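Local coordinates for protein type C neurotoxin (Clostridium botulinum, PDB 3PME) that probably binds gangliosides and membrane lipids on nerve cells, as the receptor-binding domain of a mosaic C/D botulinum neurotoxin, at residues I53-N58 / D176-F181; Y88-S93 / F181-N186. All coordinates share one frame; numbering follows the deposited sequence.

Contact 1: residues I53-N58 / D176-F181; sequences IVNLNN and DKTIVF
Val54 and Ile179 form the hydrogen-bonded pair of two antiparallel strands in the concanavalin-like N-terminal half of the receptor-binding domain. Val54 N reaches Ile179 O at 2.8 Å, and Ile179 N returns a bond to Val54 O. Two residues further on, past the non-hydrogen-bonded pair Asn55/Thr178, Leu56 N bonds Lys177 O at 2.9 Å. The side chains of Val54, Ile179 and Phe181 lie on one face. There Val54 CG2 touches the edge of the Phe181 ring at CE1, 4.0 Å away, and Leu56 CD1 meets Ile179 CD1. This face packs on Leu8 and Leu10 of strand 6-13.

On the other face, Ile53 and Val180 lie side by side, with Ile53 CD1 pressed tightly to Val180 CG1 at 3.5 Å. Next to them, Thr178 OG1 donates to Asn55 OD1 at 2.6 Å. Asn55 CG stands beside its backbone N (chi1 -73°), which puts the amide alongside Thr178. Strand 26-30 pairs with the far edge of 51-55. Asp176 OD2 accepts from Thr178 N, an Asx turn that leads into strand 178-181. The bend of Lys177 at chi4 (63°) turns NZ toward Asn55 OD1, in a weak 3.4 Å bond, and toward the water on Leu56 O.

Contact 2: residues Y88-S93 / F181-N186; sequences YTIINS and FGIDEN
Ile90 and Gly182 are joined by the one direct backbone hydrogen bond, Gly182 N to Ile90 O at 2.8 Å, nearly straight at 172°. Phe181 CA points a C-H at the same oxygen. At the backbone angles of Gly182 a CB would press against the carbonyl O of Phe181, so glycine fits here.

The apolar packing has two parts. Ile91 runs alongside Phe181, its CG2 above one face toward the rim, 4.1 Å from the ring centroid in a CH-pi contact. Ile91 CD1 meets Phe181 CE2 at 3.7 Å. Phe198 and Phe43 meet the same ring edge-to-face. Ile90 CD1 is tight against Ile183 CG1 at 3.4 Å, and Leu193 touches both isoleucines. Ile90 and Ile91 form a classic beta bulge opposite Leu102, where the strand turns a corner within the jelly-roll-like lectin fold.

The remaining links are polar. The bend of Glu185 at chi2 (-79°) brings OE2 to Thr89 N, which donates from above the carboxylate plane at 3.2 Å. One water donates to Thr89 O and Glu185 OE2 and accepts from Asp184 N, bridging strand and loop. Tyr88 OH bonds Ser84 OG and a second water. That water lies in the ring plane and donates to Asn186 O at 3.0 Å.

Contacts 1 and 2 lie about 14 Å apart between centres, on the same side of the chain's centre. Both belong to the N-terminal receptor-binding half. Their segments alternate along the chain: 53-58, 88-93, 176-181, 181-186. Phe181 is common to both, as the last residue of strand 178-181 and the first of the following loop segment. That strand lies between 51-55 and the corner at Ile91. Val180 O is a probable hydrogen-bond partner of Asn92 N, and Thr178 O of Ser93 OG. Ile179 CG2 also packs on Ile91 CG2. Strand 178-181 thus bonds to strand 51-55 along one edge and to residues 92-93 along the other, tying two earlier parts of the chain together in the N-terminal half.

Contact 1: residues I53-N58 / D176-F181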
loop_
_atom_site.group_PDB
_atom_site.type_symbol
_atom_site.label_atom_id
_atom_site.label_comp_id
_atom_site.label_asym_id
_atom_site.label_seq_id
_atom_site.Cartn_x
_atom_site.Cartn_y
_atom_site.Cartn_z
ATOM N N ILE A 53 0.222 24.959 5.262
ATOM C CA ILE A 53 -0.312 25.648 6.430
ATOM C C ILE A 53 -1.819 25.737 6.286
ATOM O O ILE A 53 -2.323 26.303 5.314
ATOM C CB ILE A 53 0.244 27.079 6.547
ATOM C CG1 ILE A 53 1.771 27.094 6.407
ATOM C CG2 ILE A 53 -0.236 27.741 7.840
ATOM C CD1 ILE A 53 2.480 26.084 7.243
ATOM N N VAL A 54 -2.545 25.158 7.235
ATOM C CA VAL A 54 -4.002 25.199 7.199
ATOM C C VAL A 54 -4.523 26.068 8.335
ATOM O O VAL A 54 -4.210 25.822 9.490
ATOM C CB VAL A 54 -4.610 23.786 7.312
ATOM C CG1 VAL A 54 -6.133 23.842 7.259
ATOM C CG2 VAL A 54 -4.063 22.875 6.205
ATOM N N ASN A 55 -5.292 27.099 8.000
ATOM C CA ASN A 55 -5.962 27.902 9.019
ATOM C C ASN A 55 -7.464 27.695 8.949
ATOM O O ASN A 55 -8.111 28.112 7.988
ATOM C CB ASN A 55 -5.640 29.385 8.831
ATOM C CG ASN A 55 -4.225 29.723 9.228
ATOM O OD1 ASN A 55 -3.896 29.751 10.411
ATOM N ND2 ASN A 55 -3.378 29.989 8.243
ATOM N N LEU A 56 -8.011 27.029 9.958
ATOM C CA LEU A 56 -9.445 26.817 10.053
ATOM C C LEU A 56 -10.129 28.113 10.445
ATOM O O LEU A 56 -9.526 28.973 11.085
ATOM C CB LEU A 56 -9.759 25.767 11.119
ATOM C CG LEU A 56 -9.591 24.279 10.797
ATOM C CD1 LEU A 56 -8.245 23.991 10.170
ATOM C CD2 LEU A 56 -9.788 23.466 12.086
ATOM N N ASN A 57 -11.387 28.245 10.044
ATOM C CA ASN A 57 -12.258 29.264 10.585
ATOM C C ASN A 57 -12.360 28.968 12.066
ATOM O O ASN A 57 -12.859 27.912 12.466
ATOM C CB ASN A 57 -13.634 29.175 9.922
ATOM C CG ASN A 57 -14.599 30.229 10.425
ATOM O OD1 ASN A 57 -14.573 30.608 11.596
ATOM N ND2 ASN A 57 -15.468 30.703 9.539
ATOM N N ASN A 58 -11.869 29.892 12.880
ATOM C CA ASN A 58 -11.782 29.661 14.317
ATOM C C ASN A 58 -13.113 29.269 14.942
ATOM O O ASN A 58 -13.147 28.572 15.954
ATOM C CB ASN A 58 -11.227 30.890 15.033
ATOM C CG ASN A 58 -10.719 30.562 16.420
ATOM O OD1 ASN A 58 -9.958 29.613 16.597
ATOM N ND2 ASN A 58 -11.140 31.335 17.412
ATOM N N ASP A 176 -5.665 24.928 18.687
ATOM C CA ASP A 176 -5.335 26.036 17.811
ATOM C C ASP A 176 -5.956 25.848 16.429
ATOM O O ASP A 176 -6.140 24.718 15.965
ATOM C CB ASP A 176 -3.828 26.176 17.688
ATOM C CG ASP A 176 -3.422 27.540 17.185
ATOM O OD1 ASP A 176 -3.533 28.514 17.959
ATOM O OD2 ASP A 176 -3.013 27.646 16.014
ATOM N N LYS A 177 -6.257 26.963 15.768
ATOM C CA LYS A 177 -6.898 26.924 14.457
ATOM C C LYS A 177 -5.916 26.618 13.324
ATOM O O LYS A 177 -6.336 26.337 12.203
ATOM C CB LYS A 177 -7.600 28.249 14.170
ATOM C CG LYS A 177 -6.640 29.385 13.882
ATOM C CD LYS A 177 -7.341 30.725 13.975
ATOM C CE LYS A 177 -6.420 31.860 13.552
ATOM N NZ LYS A 177 -6.030 31.727 12.126
ATOM N N THR A 178 -4.619 26.665 13.614
ATOM C CA THR A 178 -3.601 26.432 12.587
ATOM C C THR A 178 -3.022 25.018 12.673
ATOM O O THR A 178 -2.710 24.531 13.765
ATOM C CB THR A 178 -2.453 27.444 12.706
ATOM O OG1 THR A 178 -2.983 28.772 12.589
ATOM C CG2 THR A 178 -1.420 27.215 11.603
ATOM N N ILE A 179 -2.896 24.369 11.520
ATOM C CA ILE A 179 -2.271 23.053 11.424
ATOM C C ILE A 179 -1.162 23.177 10.413
ATOM O O ILE A 179 -1.402 23.610 9.282
ATOM C CB ILE A 179 -3.264 21.988 10.934
ATOM C CG1 ILE A 179 -4.484 21.936 11.848
ATOM C CG2 ILE A 179 -2.610 20.613 10.903
ATOM C CD1 ILE A 179 -5.616 21.102 11.281
ATOM N N VAL A 180 0.052 22.806 10.806
ATOM C CA VAL A 180 1.185 22.871 9.884
ATOM C C VAL A 180 1.694 21.476 9.541
ATOM O O VAL A 180 2.156 20.744 10.427
ATOM C CB VAL A 180 2.344 23.687 10.483
ATOM C CG1 VAL A 180 3.543 23.699 9.534
ATOM C CG2 VAL A 180 1.881 25.106 10.819
ATOM N N PHE A 181 1.618 21.125 8.254
ATOM C CA PHE A 181 2.161 19.868 7.750
ATOM C C PHE A 181 3.578 20.122 7.255
ATOM O O PHE A 181 3.804 21.041 6.460
ATOM C CB PHE A 181 1.331 19.347 6.579
ATOM C CG PHE A 181 -0.062 18.942 6.956
ATOM C CD1 PHE A 181 -1.054 19.892 7.093
ATOM C CD2 PHE A 181 -0.383 17.602 7.147
ATOM C CE1 PHE A 181 -2.355 19.518 7.438
ATOM C CE2 PHE A 181 -1.674 17.226 7.479
ATOM C CZ PHE A 181 -2.659 18.183 7.625
HETATM O O HOH W 1 -8.477 31.444 10.238
#

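Contact 2: residues Y88-S93 / F181-N186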
loop_
_atom_site.group_PDB
_atom_site.type_symbol
_atom_site.label_atom_id
_atom_site.label_comp_id
_atom_site.label_asym_id
_atom_site.label_seq_id
_atom_site.Cartn_x
_atom_site.Cartn_y
_atom_site.Cartn_z
ATOM N N TYR A 88 10.696 13.237 14.446
ATOM C CA TYR A 88 10.327 14.259 13.472
ATOM C C TYR A 88 8.875 14.657 13.696
ATOM O O TYR A 88 7.995 13.800 13.688
ATOM C CB TYR A 88 10.475 13.724 12.038
ATOM C CG TYR A 88 11.848 13.149 11.730
ATOM C CD1 TYR A 88 12.822 13.917 11.116
ATOM C CD2 TYR A 88 12.173 11.844 12.091
ATOM C CE1 TYR A 88 14.084 13.397 10.850
ATOM C CE2 TYR A 88 13.427 11.320 11.828
ATOM C CZ TYR A 88 14.375 12.102 11.211
ATOM O OH TYR A 88 15.626 11.576 10.962
ATOM N N THR A 89 8.619 15.944 13.902
ATOM C CA THR A 89 7.242 16.416 13.913
ATOM C C THR A 89 6.762 16.527 12.472
ATOM O O THR A 89 7.417 17.157 11.644
ATOM C CB THR A 89 7.111 17.774 14.627
ATOM O OG1 THR A 89 7.463 17.614 16.007
ATOM C CG2 THR A 89 5.679 18.288 14.541
ATOM N N ILE A 90 5.624 15.909 12.170
ATOM C CA ILE A 90 5.097 15.885 10.813
ATOM C C ILE A 90 3.849 16.757 10.649
ATOM O O ILE A 90 3.664 17.407 9.621
ATOM C CB ILE A 90 4.731 14.445 10.407
ATOM C CG1 ILE A 90 5.947 13.526 10.577
ATOM C CG2 ILE A 90 4.168 14.402 8.990
ATOM C CD1 ILE A 90 7.177 14.045 9.931
ATOM N N ILE A 91 2.980 16.752 11.654
ATOM C CA ILE A 91 1.787 17.589 11.607
ATOM C C ILE A 91 1.747 18.288 12.948
ATOM O O ILE A 91 1.740 17.627 13.983
ATOM C CB ILE A 91 0.493 16.767 11.433
ATOM C CG1 ILE A 91 0.605 15.803 10.246
ATOM C CG2 ILE A 91 -0.706 17.697 11.245
ATOM C CD1 ILE A 91 -0.599 14.874 10.114
ATOM N N ASN A 92 1.749 19.616 12.940
ATOM C CA ASN A 92 1.886 20.365 14.188
ATOM C C ASN A 92 0.713 21.287 14.430
ATOM O O ASN A 92 0.416 22.151 13.605
ATOM C CB ASN A 92 3.171 21.189 14.157
ATOM C CG ASN A 92 3.567 21.703 15.520
ATOM O OD1 ASN A 92 2.841 21.530 16.501
ATOM N ND2 ASN A 92 4.736 22.329 15.594
ATOM N N SER A 93 0.043 21.098 15.561
ATOM C CA SER A 93 -1.020 22.003 15.976
ATOM C C SER A 93 -0.864 22.286 17.464
ATOM O O SER A 93 -1.841 22.270 18.218
ATOM C CB SER A 93 -2.402 21.431 15.647
ATOM O OG SER A 93 -3.394 22.450 15.627
ATOM N N PHE A 181 1.618 21.125 8.254
ATOM C CA PHE A 181 2.161 19.868 7.750
ATOM C C PHE A 181 3.578 20.122 7.255
ATOM O O PHE A 181 3.804 21.041 6.460
ATOM C CB PHE A 181 1.331 19.347 6.579
ATOM C CG PHE A 181 -0.062 18.942 6.956
ATOM C CD1 PHE A 181 -1.054 19.892 7.093
ATOM C CD2 PHE A 181 -0.383 17.602 7.147
ATOM C CE1 PHE A 181 -2.355 19.518 7.438
ATOM C CE2 PHE A 181 -1.674 17.226 7.479
ATOM C CZ PHE A 181 -2.659 18.183 7.625
ATOM N N GLY A 182 4.531 19.316 7.712
ATOM C CA GLY A 182 5.893 19.457 7.229
ATOM C C GLY A 182 6.969 19.076 8.219
ATOM O O GLY A 182 6.749 19.097 9.433
ATOM N N ILE A 183 8.143 18.731 7.697
ATOM C CA ILE A 183 9.281 18.351 8.526
ATOM C C ILE A 183 10.291 19.488 8.616
ATOM O O ILE A 183 10.786 19.970 7.596
ATOM C CB ILE A 183 9.977 17.102 7.961
ATOM C CG1 ILE A 183 8.973 15.957 7.832
ATOM C CG2 ILE A 183 11.166 16.703 8.826
ATOM C CD1 ILE A 183 9.521 14.742 7.108
ATOM N N ASP A 184 10.592 19.913 9.840
ATOM C CA ASP A 184 11.525 21.015 10.073
ATOM C C ASP A 184 12.964 20.546 10.256
ATOM O O ASP A 184 13.906 21.281 9.950
ATOM C CB ASP A 184 11.093 21.842 11.286
ATOM C CG ASP A 184 10.407 23.135 10.894
ATOM O OD1 ASP A 184 10.609 23.597 9.750
ATOM O OD2 ASP A 184 9.676 23.697 11.736
ATOM N N GLU A 185 13.136 19.330 10.763
ATOM C CA GLU A 185 14.475 18.789 10.954
ATOM C C GLU A 185 15.176 18.603 9.622
ATOM O O GLU A 185 14.545 18.597 8.561
ATOM C CB GLU A 185 14.431 17.455 11.698
ATOM C CG GLU A 185 13.037 16.941 11.946
ATOM C CD GLU A 185 12.378 17.631 13.112
ATOM O OE1 GLU A 185 13.108 18.004 14.056
ATOM O OE2 GLU A 185 11.136 17.794 13.086
ATOM N N ASN A 186 16.493 18.456 9.686
ATOM C CA ASN A 186 17.271 18.139 8.504
ATOM C C ASN A 186 17.009 16.695 8.116
ATOM O O ASN A 186 17.041 15.798 8.962
ATOM C CB ASN A 186 18.761 18.355 8.770
ATOM C CG ASN A 186 19.595 18.285 7.504
ATOM O OD1 ASN A 186 19.094 17.937 6.433
ATOM N ND2 ASN A 186 20.877 18.617 7.620
HETATM O O HOH W 2 17.175 12.871 9.338
HETATM O O HOH W 3 9.366 19.004 11.900
#